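Long-range contacts in YkuI protein (Bacillus subtilis, PDB 2BAS), which binds the second messenger cyclic di-GMP through its EAL domain and is probably a phosphodiesterase that cleaves it: residues 395-405 with 416-424; 99-107 with 261-269. All blocks are in the same frame, centred on the assembly; numbering follows the deposited sequence.

Contact 1. Residues 395-405 with 416-424; sequences DLETGEMIRTF and FIDLPYSYL. With BME (beta-mercaptoethanol), chain C.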
loop_
_atom_site.group_PDB
_atom_site.type_symbol
_atom_site.label_atom_id
_atom_site.label_comp_id
_atom_site.label_asym_id
_atom_site.label_seq_id
_atom_site.Cartn_x
_atom_site.Cartn_y
_atom_site.Cartn_z
ATOM N N ASP A 395 2.734 12.947 -11.550
ATOM C CA ASP A 395 1.732 13.882 -12.092
ATOM C C ASP A 395 0.853 13.179 -13.119
ATOM O O ASP A 395 1.363 12.628 -14.091
ATOM C CB ASP A 395 2.402 15.088 -12.742
ATOM C CG ASP A 395 1.401 16.086 -13.291
ATOM O OD1 ASP A 395 1.203 16.079 -14.513
ATOM O OD2 ASP A 395 0.802 16.861 -12.512
ATOM N N LEU A 396 -0.463 13.202 -12.914
ATOM C CA LEU A 396 -1.381 12.460 -13.800
ATOM C C LEU A 396 -1.400 12.909 -15.254
ATOM O O LEU A 396 -1.579 12.083 -16.153
ATOM C CB LEU A 396 -2.801 12.400 -13.239
ATOM C CG LEU A 396 -3.146 11.138 -12.440
ATOM C CD1 LEU A 396 -4.619 11.156 -12.046
ATOM C CD2 LEU A 396 -2.833 9.858 -13.220
ATOM N N GLU A 397 -1.191 14.203 -15.483
ATOM C CA GLU A 397 -1.201 14.731 -16.844
ATOM C C GLU A 397 0.131 14.528 -17.550
ATOM O O GLU A 397 0.169 13.931 -18.623
ATOM C CB GLU A 397 -1.629 16.207 -16.878
ATOM C CG GLU A 397 -3.081 16.422 -16.438
ATOM C CD GLU A 397 -3.488 17.899 -16.303
ATOM O OE1 GLU A 397 -2.616 18.797 -16.414
ATOM O OE2 GLU A 397 -4.699 18.153 -16.083
ATOM N N THR A 398 1.220 15.003 -16.950
ATOM C CA THR A 398 2.529 14.976 -17.614
ATOM C C THR A 398 3.211 13.607 -17.601
ATOM O O THR A 398 3.906 13.248 -18.561
ATOM C CB THR A 398 3.497 16.072 -17.099
ATOM O OG1 THR A 398 3.914 15.778 -15.763
ATOM C CG2 THR A 398 2.834 17.442 -17.135
ATOM N N GLY A 399 3.004 12.845 -16.532
ATOM C CA GLY A 399 3.556 11.502 -16.418
ATOM C C GLY A 399 4.970 11.454 -15.860
ATOM O O GLY A 399 5.744 10.549 -16.176
ATOM N N GLU A 400 5.318 12.433 -15.036
ATOM C CA GLU A 400 6.635 12.435 -14.407
ATOM C C GLU A 400 6.515 12.653 -12.913
ATOM O O GLU A 400 5.515 13.179 -12.437
ATOM C CB GLU A 400 7.574 13.472 -15.047
ATOM C CG GLU A 400 7.071 14.905 -15.010
ATOM C CD GLU A 400 8.107 15.918 -15.510
ATOM O OE1 GLU A 400 8.212 16.996 -14.881
ATOM O OE2 GLU A 400 8.808 15.648 -16.521
HETATM N N MSE A 401 7.541 12.213 -12.198
HETATM C CA MSE A 401 7.628 12.354 -10.763
HETATM C C MSE A 401 7.826 13.826 -10.431
HETATM O O MSE A 401 8.809 14.442 -10.878
HETATM C CB MSE A 401 8.801 11.523 -10.206
HETATM C CG MSE A 401 8.651 10.005 -10.376
HETATM SE SE MSE A 401 7.000 9.246 -9.584
HETATM C CE MSE A 401 7.503 9.318 -7.688
ATOM N N ILE A 402 6.899 14.377 -9.652
ATOM C CA ILE A 402 6.938 15.771 -9.230
ATOM C C ILE A 402 6.823 15.938 -7.687
ATOM O O ILE A 402 6.713 14.965 -6.923
ATOM C CB ILE A 402 5.778 16.562 -9.897
ATOM C CG1 ILE A 402 4.418 15.969 -9.495
ATOM C CG2 ILE A 402 5.908 16.524 -11.436
ATOM C CD1 ILE A 402 3.281 16.983 -9.461
ATOM N N ARG A 403 6.848 17.185 -7.250
ATOM C CA ARG A 403 6.488 17.574 -5.889
ATOM C C ARG A 403 5.633 18.825 -6.010
ATOM O O ARG A 403 5.856 19.635 -6.908
ATOM C CB ARG A 403 7.728 17.856 -5.039
ATOM C CG ARG A 403 8.374 16.615 -4.400
ATOM C CD ARG A 403 9.628 16.992 -3.577
ATOM N NE ARG A 403 9.774 16.188 -2.359
ATOM C CZ ARG A 403 10.754 15.321 -2.140
ATOM N NH1 ARG A 403 11.680 15.126 -3.050
ATOM N NH2 ARG A 403 10.815 14.647 -1.007
ATOM N N THR A 404 4.647 18.956 -5.132
ATOM C CA THR A 404 3.744 20.110 -5.072
ATOM C C THR A 404 4.091 20.881 -3.813
ATOM O O THR A 404 4.324 20.273 -2.768
ATOM C CB THR A 404 2.260 19.673 -4.935
ATOM O OG1 THR A 404 1.851 18.920 -6.083
ATOM C CG2 THR A 404 1.304 20.896 -4.750
ATOM N N PHE A 405 4.117 22.211 -3.911
ATOM C CA PHE A 405 4.326 23.079 -2.754
ATOM C C PHE A 405 3.038 23.834 -2.387
ATOM O O PHE A 405 2.492 24.542 -3.231
ATOM C CB PHE A 405 5.458 24.066 -3.011
ATOM C CG PHE A 405 5.765 24.928 -1.835
ATOM C CD1 PHE A 405 6.637 24.482 -0.841
ATOM C CD2 PHE A 405 5.155 26.172 -1.688
ATOM C CE1 PHE A 405 6.913 25.271 0.265
ATOM C CE2 PHE A 405 5.431 26.971 -0.572
ATOM C CZ PHE A 405 6.304 26.519 0.403
ATOM N N PHE A 416 -1.177 26.450 -4.805
ATOM C CA PHE A 416 -0.497 25.215 -5.115
ATOM C C PHE A 416 0.442 25.447 -6.280
ATOM O O PHE A 416 0.054 26.026 -7.309
ATOM C CB PHE A 416 -1.513 24.118 -5.388
ATOM C CG PHE A 416 -2.432 23.868 -4.236
ATOM C CD1 PHE A 416 -3.623 24.585 -4.109
ATOM C CD2 PHE A 416 -2.093 22.951 -3.254
ATOM C CE1 PHE A 416 -4.461 24.390 -3.033
ATOM C CE2 PHE A 416 -2.921 22.738 -2.179
ATOM C CZ PHE A 416 -4.109 23.450 -2.064
ATOM N N ILE A 417 1.698 25.053 -6.075
ATOM C CA ILE A 417 2.750 25.195 -7.070
ATOM C C ILE A 417 3.377 23.827 -7.309
ATOM O O ILE A 417 3.999 23.270 -6.408
ATOM C CB ILE A 417 3.836 26.143 -6.583
ATOM C CG1 ILE A 417 3.251 27.522 -6.257
ATOM C CG2 ILE A 417 4.920 26.248 -7.608
ATOM C CD1 ILE A 417 4.202 28.415 -5.465
ATOM N N ASP A 418 3.199 23.283 -8.510
ATOM C CA ASP A 418 3.773 21.978 -8.866
ATOM C C ASP A 418 5.169 22.185 -9.420
ATOM O O ASP A 418 5.372 23.058 -10.256
ATOM C CB ASP A 418 2.885 21.253 -9.890
ATOM C CG ASP A 418 1.512 20.858 -9.317
ATOM O OD1 ASP A 418 1.355 20.817 -8.068
ATOM O OD2 ASP A 418 0.588 20.585 -10.123
ATOM N N LEU A 419 6.135 21.400 -8.960
ATOM C CA LEU A 419 7.517 21.558 -9.443
ATOM C C LEU A 419 7.861 20.468 -10.463
ATOM O O LEU A 419 7.551 19.298 -10.248
ATOM C CB LEU A 419 8.538 21.526 -8.291
ATOM C CG LEU A 419 8.312 22.139 -6.906
ATOM C CD1 LEU A 419 9.656 22.487 -6.313
ATOM C CD2 LEU A 419 7.445 23.369 -6.906
ATOM N N PRO A 420 8.520 20.844 -11.573
ATOM C CA PRO A 420 8.825 19.843 -12.591
ATOM C C PRO A 420 9.962 18.951 -12.140
ATOM O O PRO A 420 10.729 19.344 -11.265
ATOM C CB PRO A 420 9.254 20.691 -13.791
ATOM C CG PRO A 420 9.813 21.944 -13.203
ATOM C CD PRO A 420 9.039 22.182 -11.926
ATOM N N TYR A 421 10.059 17.757 -12.715
ATOM C CA TYR A 421 11.193 16.857 -12.451
ATOM C C TYR A 421 12.528 17.506 -12.832
ATOM O O TYR A 421 13.550 17.239 -12.198
ATOM C CB TYR A 421 11.021 15.520 -13.212
ATOM C CG TYR A 421 12.063 14.446 -12.911
ATOM C CD1 TYR A 421 13.142 14.257 -13.747
ATOM C CD2 TYR A 421 11.945 13.617 -11.796
ATOM C CE1 TYR A 421 14.096 13.276 -13.478
ATOM C CE2 TYR A 421 12.884 12.630 -11.519
ATOM C CZ TYR A 421 13.947 12.459 -12.352
ATOM O OH TYR A 421 14.891 11.464 -12.080
ATOM N N SER A 422 12.515 18.348 -13.866
ATOM C CA SER A 422 13.734 19.008 -14.321
ATOM C C SER A 422 14.310 19.972 -13.271
ATOM O O SER A 422 15.489 20.314 -13.323
ATOM C CB SER A 422 13.516 19.728 -15.657
ATOM O OG SER A 422 12.675 20.857 -15.509
ATOM N N TYR A 423 13.483 20.403 -12.327
ATOM C CA TYR A 423 13.952 21.282 -11.268
ATOM C C TYR A 423 14.458 20.466 -10.084
ATOM O O TYR A 423 15.513 20.760 -9.520
ATOM C CB TYR A 423 12.843 22.243 -10.808
ATOM C CG TYR A 423 13.219 23.022 -9.570
ATOM C CD1 TYR A 423 12.812 22.602 -8.306
ATOM C CD2 TYR A 423 14.012 24.168 -9.662
ATOM C CE1 TYR A 423 13.177 23.308 -7.161
ATOM C CE2 TYR A 423 14.372 24.889 -8.526
ATOM C CZ TYR A 423 13.946 24.458 -7.284
ATOM O OH TYR A 423 14.314 25.174 -6.163
ATOM N N LEU A 424 13.665 19.471 -9.695
ATOM C CA LEU A 424 14.003 18.575 -8.601
ATOM C C LEU A 424 15.373 17.922 -8.777
ATOM O O LEU A 424 16.204 17.930 -7.849
ATOM C CB LEU A 424 12.923 17.503 -8.490
ATOM C CG LEU A 424 11.707 17.689 -7.553
ATOM C CD1 LEU A 424 11.543 19.098 -6.998
ATOM C CD2 LEU A 424 10.430 17.168 -8.189
HETATM C C1 BME C . 13.842 28.705 -7.242
HETATM C C2 BME C . 12.883 29.806 -7.679
HETATM O O1 BME C . 13.735 28.511 -5.848
HETATM S S2 BME C . 11.971 29.361 -9.181
HETATM O O HOH W 1 10.535 17.865 -15.957
#
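Strands 401-405 and 416-419 run antiparallel, their axes 4.5 Å apart at closest approach and 159° between directions, as neighbours in the six-stranded antiparallel sheet of the C-terminal domain, between strands 335-340 and 388-394. Phe405 and Ile417 form a hydrogen-bonded pair: Phe405 N reaches Ile417 O at 2.7 Å and Ile417 N reaches Phe405 O at 3.0 Å. On one face of this hairpin, Thr404 and Asp418 lie side by side as a non-hydrogen-bonded pair. With OG1 beside its backbone N (chi1 -63°), Thr404 gives a hydrogen bond of 2.8 Å from OG1 to Asp418 OD1, met from above the carboxylate plane; OG1 is also bonded to Tyr393. Phe405, Ile417 and Leu419 occupy the other face, packing against helix 271-311. Before helix 421-424, the extended Glu400 side chain reaches across and its OE1 accepts a nearly straight hydrogen bond from Tyr421 N (2.9 Å), which comes from above the carboxylate plane. A water links the same OE1 to Ser422 N. The Tyr421 ring turns its edge, through CD2, to Met401 O, 3.4 Å away. Asp395 OD2 and Asp418 OD2 stand only 4.4 Å apart, and both form salt bridges with Arg335. That arginine, which also pairs with Glu397, probably offsets the repulsion of the two acids and ties the loop at 395-400 and strand 413-419 to strand 335-340.

Contact 2. Residues 99-107 with 261-269; sequences RFLEADSDL and SETFLERDV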
loop_
_atom_site.group_PDB
_atom_site.type_symbol
_atom_site.label_atom_id
_atom_site.label_comp_id
_atom_site.label_asym_id
_atom_site.label_seq_id
_atom_site.Cartn_x
_atom_site.Cartn_y
_atom_site.Cartn_z
ATOM N N ARG A 99 16.796 -30.268 19.248
ATOM C CA ARG A 99 17.899 -29.328 19.456
ATOM C C ARG A 99 17.435 -28.086 20.213
ATOM O O ARG A 99 18.115 -27.645 21.143
ATOM C CB ARG A 99 18.573 -28.962 18.126
ATOM C CG ARG A 99 19.694 -27.931 18.215
ATOM C CD ARG A 99 20.868 -28.393 19.063
ATOM N NE ARG A 99 21.473 -27.271 19.789
ATOM C CZ ARG A 99 22.624 -26.678 19.469
ATOM N NH1 ARG A 99 23.340 -27.101 18.432
ATOM N NH2 ARG A 99 23.068 -25.664 20.201
ATOM N N PHE A 100 16.277 -27.544 19.824
ATOM C CA PHE A 100 15.675 -26.392 20.511
ATOM C C PHE A 100 15.403 -26.646 22.000
ATOM O O PHE A 100 15.619 -25.756 22.827
ATOM C CB PHE A 100 14.387 -25.932 19.814
ATOM C CG PHE A 100 14.619 -25.036 18.621
ATOM C CD1 PHE A 100 14.503 -25.529 17.327
ATOM C CD2 PHE A 100 14.945 -23.695 18.792
ATOM C CE1 PHE A 100 14.714 -24.697 16.216
ATOM C CE2 PHE A 100 15.154 -22.857 17.690
ATOM C CZ PHE A 100 15.038 -23.361 16.403
ATOM N N LEU A 101 14.948 -27.856 22.339
ATOM C CA LEU A 101 14.684 -28.234 23.735
ATOM C C LEU A 101 15.903 -28.056 24.654
ATOM O O LEU A 101 15.766 -28.070 25.878
ATOM C CB LEU A 101 14.177 -29.681 23.837
ATOM C CG LEU A 101 12.712 -30.088 23.639
ATOM C CD1 LEU A 101 12.589 -31.598 23.814
ATOM C CD2 LEU A 101 11.773 -29.379 24.604
ATOM N N GLU A 102 17.083 -27.895 24.054
ATOM C CA GLU A 102 18.327 -27.701 24.799
ATOM C C GLU A 102 18.725 -26.230 24.897
ATOM O O GLU A 102 19.332 -25.811 25.880
ATOM C CB GLU A 102 19.475 -28.506 24.173
ATOM C CG GLU A 102 19.204 -30.006 23.994
ATOM C CD GLU A 102 18.871 -30.733 25.293
ATOM O OE1 GLU A 102 19.612 -30.579 26.293
ATOM O OE2 GLU A 102 17.871 -31.480 25.300
ATOM N N ALA A 103 18.376 -25.449 23.882
ATOM C CA ALA A 103 18.746 -24.033 23.836
ATOM C C ALA A 103 17.822 -23.117 24.647
ATOM O O ALA A 103 16.996 -23.580 25.430
ATOM C CB ALA A 103 18.830 -23.566 22.398
ATOM N N ASP A 104 17.970 -21.813 24.428
ATOM C CA ASP A 104 17.216 -20.783 25.142
ATOM C C ASP A 104 15.707 -20.893 24.910
ATOM O O ASP A 104 15.255 -21.091 23.781
ATOM C CB ASP A 104 17.718 -19.395 24.733
ATOM C CG ASP A 104 19.238 -19.267 24.819
ATOM O OD1 ASP A 104 19.719 -18.143 25.076
ATOM O OD2 ASP A 104 19.955 -20.276 24.635
ATOM N N SER A 105 14.947 -20.741 25.993
ATOM C CA SER A 105 13.489 -20.928 26.014
ATOM C C SER A 105 12.649 -19.845 25.291
ATOM O O SER A 105 11.413 -19.914 25.274
ATOM C CB SER A 105 13.039 -21.071 27.478
ATOM O OG SER A 105 11.702 -21.520 27.593
ATOM N N ASP A 106 13.310 -18.863 24.681
ATOM C CA ASP A 106 12.607 -17.727 24.073
ATOM C C ASP A 106 12.877 -17.574 22.572
ATOM O O ASP A 106 12.345 -16.660 21.923
ATOM C CB ASP A 106 12.992 -16.434 24.791
ATOM C CG ASP A 106 14.440 -16.036 24.541
ATOM O OD1 ASP A 106 14.673 -14.901 24.072
ATOM O OD2 ASP A 106 15.347 -16.861 24.794
ATOM N N LEU A 107 13.713 -18.463 22.039
ATOM C CA LEU A 107 14.059 -18.473 20.625
ATOM C C LEU A 107 12.834 -18.783 19.769
ATOM O O LEU A 107 12.033 -19.655 20.098
ATOM C CB LEU A 107 15.180 -19.487 20.344
ATOM C CG LEU A 107 16.630 -19.164 20.745
ATOM C CD1 LEU A 107 17.554 -20.283 20.332
ATOM C CD2 LEU A 107 17.132 -17.859 20.146
ATOM N N SER A 261 24.313 -22.717 9.439
ATOM C CA SER A 261 25.175 -23.726 10.047
ATOM C C SER A 261 24.358 -24.741 10.837
ATOM O O SER A 261 23.145 -24.595 10.998
ATOM C CB SER A 261 26.267 -23.097 10.928
ATOM O OG SER A 261 25.743 -22.611 12.152
ATOM N N GLU A 262 25.044 -25.769 11.323
ATOM C CA GLU A 262 24.419 -26.855 12.053
ATOM C C GLU A 262 24.303 -26.576 13.548
ATOM O O GLU A 262 23.706 -27.373 14.285
ATOM C CB GLU A 262 25.194 -28.158 11.816
ATOM C CG GLU A 262 26.682 -28.124 12.207
ATOM C CD GLU A 262 27.616 -27.603 11.106
ATOM O OE1 GLU A 262 27.312 -26.564 10.464
ATOM O OE2 GLU A 262 28.678 -28.242 10.901
ATOM N N THR A 263 24.867 -25.449 13.993
ATOM C CA THR A 263 24.906 -25.139 15.423
ATOM C C THR A 263 24.399 -23.737 15.750
ATOM O O THR A 263 24.627 -22.790 14.996
ATOM C CB THR A 263 26.337 -25.288 16.002
ATOM O OG1 THR A 263 27.019 -26.370 15.353
ATOM C CG2 THR A 263 26.288 -25.557 17.506
ATOM N N PHE A 264 23.718 -23.619 16.887
ATOM C CA PHE A 264 23.276 -22.330 17.377
ATOM C C PHE A 264 24.474 -21.465 17.742
ATOM O O PHE A 264 25.512 -21.965 18.179
ATOM C CB PHE A 264 22.325 -22.478 18.565
ATOM C CG PHE A 264 21.011 -23.125 18.220
ATOM C CD1 PHE A 264 20.324 -23.868 19.167
ATOM C CD2 PHE A 264 20.466 -23.012 16.946
ATOM C CE1 PHE A 264 19.105 -24.471 18.860
ATOM C CE2 PHE A 264 19.258 -23.621 16.632
ATOM C CZ PHE A 264 18.577 -24.349 17.592
ATOM N N LEU A 265 24.308 -20.165 17.542
ATOM C CA LEU A 265 25.357 -19.187 17.761
ATOM C C LEU A 265 25.151 -18.520 19.102
ATOM O O LEU A 265 24.115 -18.709 19.740
ATOM C CB LEU A 265 25.283 -18.120 16.665
ATOM C CG LEU A 265 25.279 -18.576 15.205
ATOM C CD1 LEU A 265 24.948 -17.417 14.312
ATOM C CD2 LEU A 265 26.628 -19.191 14.818
ATOM N N GLU A 266 26.138 -17.739 19.530
ATOM C CA GLU A 266 25.980 -16.873 20.692
ATOM C C GLU A 266 24.893 -15.859 20.330
ATOM O O GLU A 266 24.841 -15.366 19.200
ATOM C CB GLU A 266 27.296 -16.159 21.020
ATOM C CG GLU A 266 28.456 -17.083 21.420
ATOM C CD GLU A 266 28.856 -18.074 20.320
ATOM O OE1 GLU A 266 28.637 -17.743 19.110
ATOM O OE2 GLU A 266 29.382 -19.184 20.666
ATOM N N ARG A 267 24.010 -15.560 21.273
ATOM C CA ARG A 267 22.880 -14.689 20.978
ATOM C C ARG A 267 23.255 -13.239 20.656
ATOM O O ARG A 267 22.485 -12.517 20.014
ATOM C CB ARG A 267 21.798 -14.820 22.045
ATOM C CG ARG A 267 21.109 -16.179 21.940
ATOM C CD ARG A 267 19.743 -16.214 22.572
ATOM N NE ARG A 267 18.821 -15.276 21.946
ATOM C CZ ARG A 267 17.533 -15.201 22.250
ATOM N NH1 ARG A 267 17.026 -16.029 23.152
ATOM N NH2 ARG A 267 16.754 -14.308 21.655
ATOM N N ASP A 268 24.454 -12.840 21.083
ATOM C CA ASP A 268 25.016 -11.526 20.788
ATOM C C ASP A 268 26.080 -11.617 19.694
ATOM O O ASP A 268 26.884 -10.696 19.529
ATOM C CB ASP A 268 25.655 -10.931 22.051
ATOM C CG ASP A 268 24.657 -10.718 23.177
ATOM O OD1 ASP A 268 23.352 -10.474 22.804
ATOM O OD2 ASP A 268 25.191 -10.781 24.440
ATOM N N VAL A 269 26.075 -12.720 18.948
ATOM C CA VAL A 269 27.109 -12.999 17.944
ATOM C C VAL A 269 27.450 -11.807 17.048
ATOM O O VAL A 269 28.614 -11.607 16.692
ATOM C CB VAL A 269 26.758 -14.244 17.071
ATOM C CG1 VAL A 269 25.403 -14.070 16.361
ATOM C CG2 VAL A 269 27.878 -14.552 16.061
#
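Phe264 inserts its ring among Arg99, Phe100 and Ala103, by the C-terminal part of helix 82-100, and forms the tightly packed half of the contact. Its CZ sits over the centre of the Phe100 ring, 3.7 Å above the plane, yet the two rings meet obliquely with planes at 48°. The Ala103 methyl touches the Phe264 ring, CB to CD1 at 3.6 Å. Arg99 slides past in the opposite direction: with CG anti to the backbone N (chi1 177°), its CG lies 3.6 Å from Phe264 CE1. Phe264 lies over one guanidinium face, offset toward its rim and unstacked, the planes 53° apart. Thr263 CG2 meets that guanidinium at its edge. With an alanine in place of Arg99, this flank of Phe264 would probably lose its cover and the ring be held less firmly. Tyr56 stacks on Phe264 and Tyr42 meets it edge-to-face.

Toward Arg267 the character changes, for Asp104 and Asp106 are solvent-exposed and the attraction is ionic. Asp106 comes to the guanidinium edge, its OD1 taking weak bonds from Arg267 NH1 (2.8 Å) and NH2 (3.2 Å) as part of a salt bridge; the bridge from Asp104 OD1 to Arg267 NH1 is long at 3.9 Å. Leu107 CD2 covers a guanidinium face, 3.4 Å from Arg267 CZ, and Val53 O accepts a hydrogen bond from Arg267 NH2. Between the loop from helix 82-100 to strand 108-112 and the chain leading into helix 271-311, the packing round Phe264 thus probably fixes residues 261-269, the exposed ion pairs, weak or long, adding less.

Both segments of contact 2 precede those of contact 1 in sequence. Their centres are 52 Å apart, the middle of the chain lying between them, and about 36 Å separates their nearest atoms. Contact 2 lies on the EAL domain beside its TIM-barrel-like sheet, whereas contact 1 builds a hairpin of the six-stranded antiparallel sheet in the C-terminal associated domain. Helix 271-311 bridges them: it starts just after residues 261-269, and its far part packs on the hairpin through Phe299, Tyr300 and Val303. The pair illustrates how a long helix can join two separately packed domains.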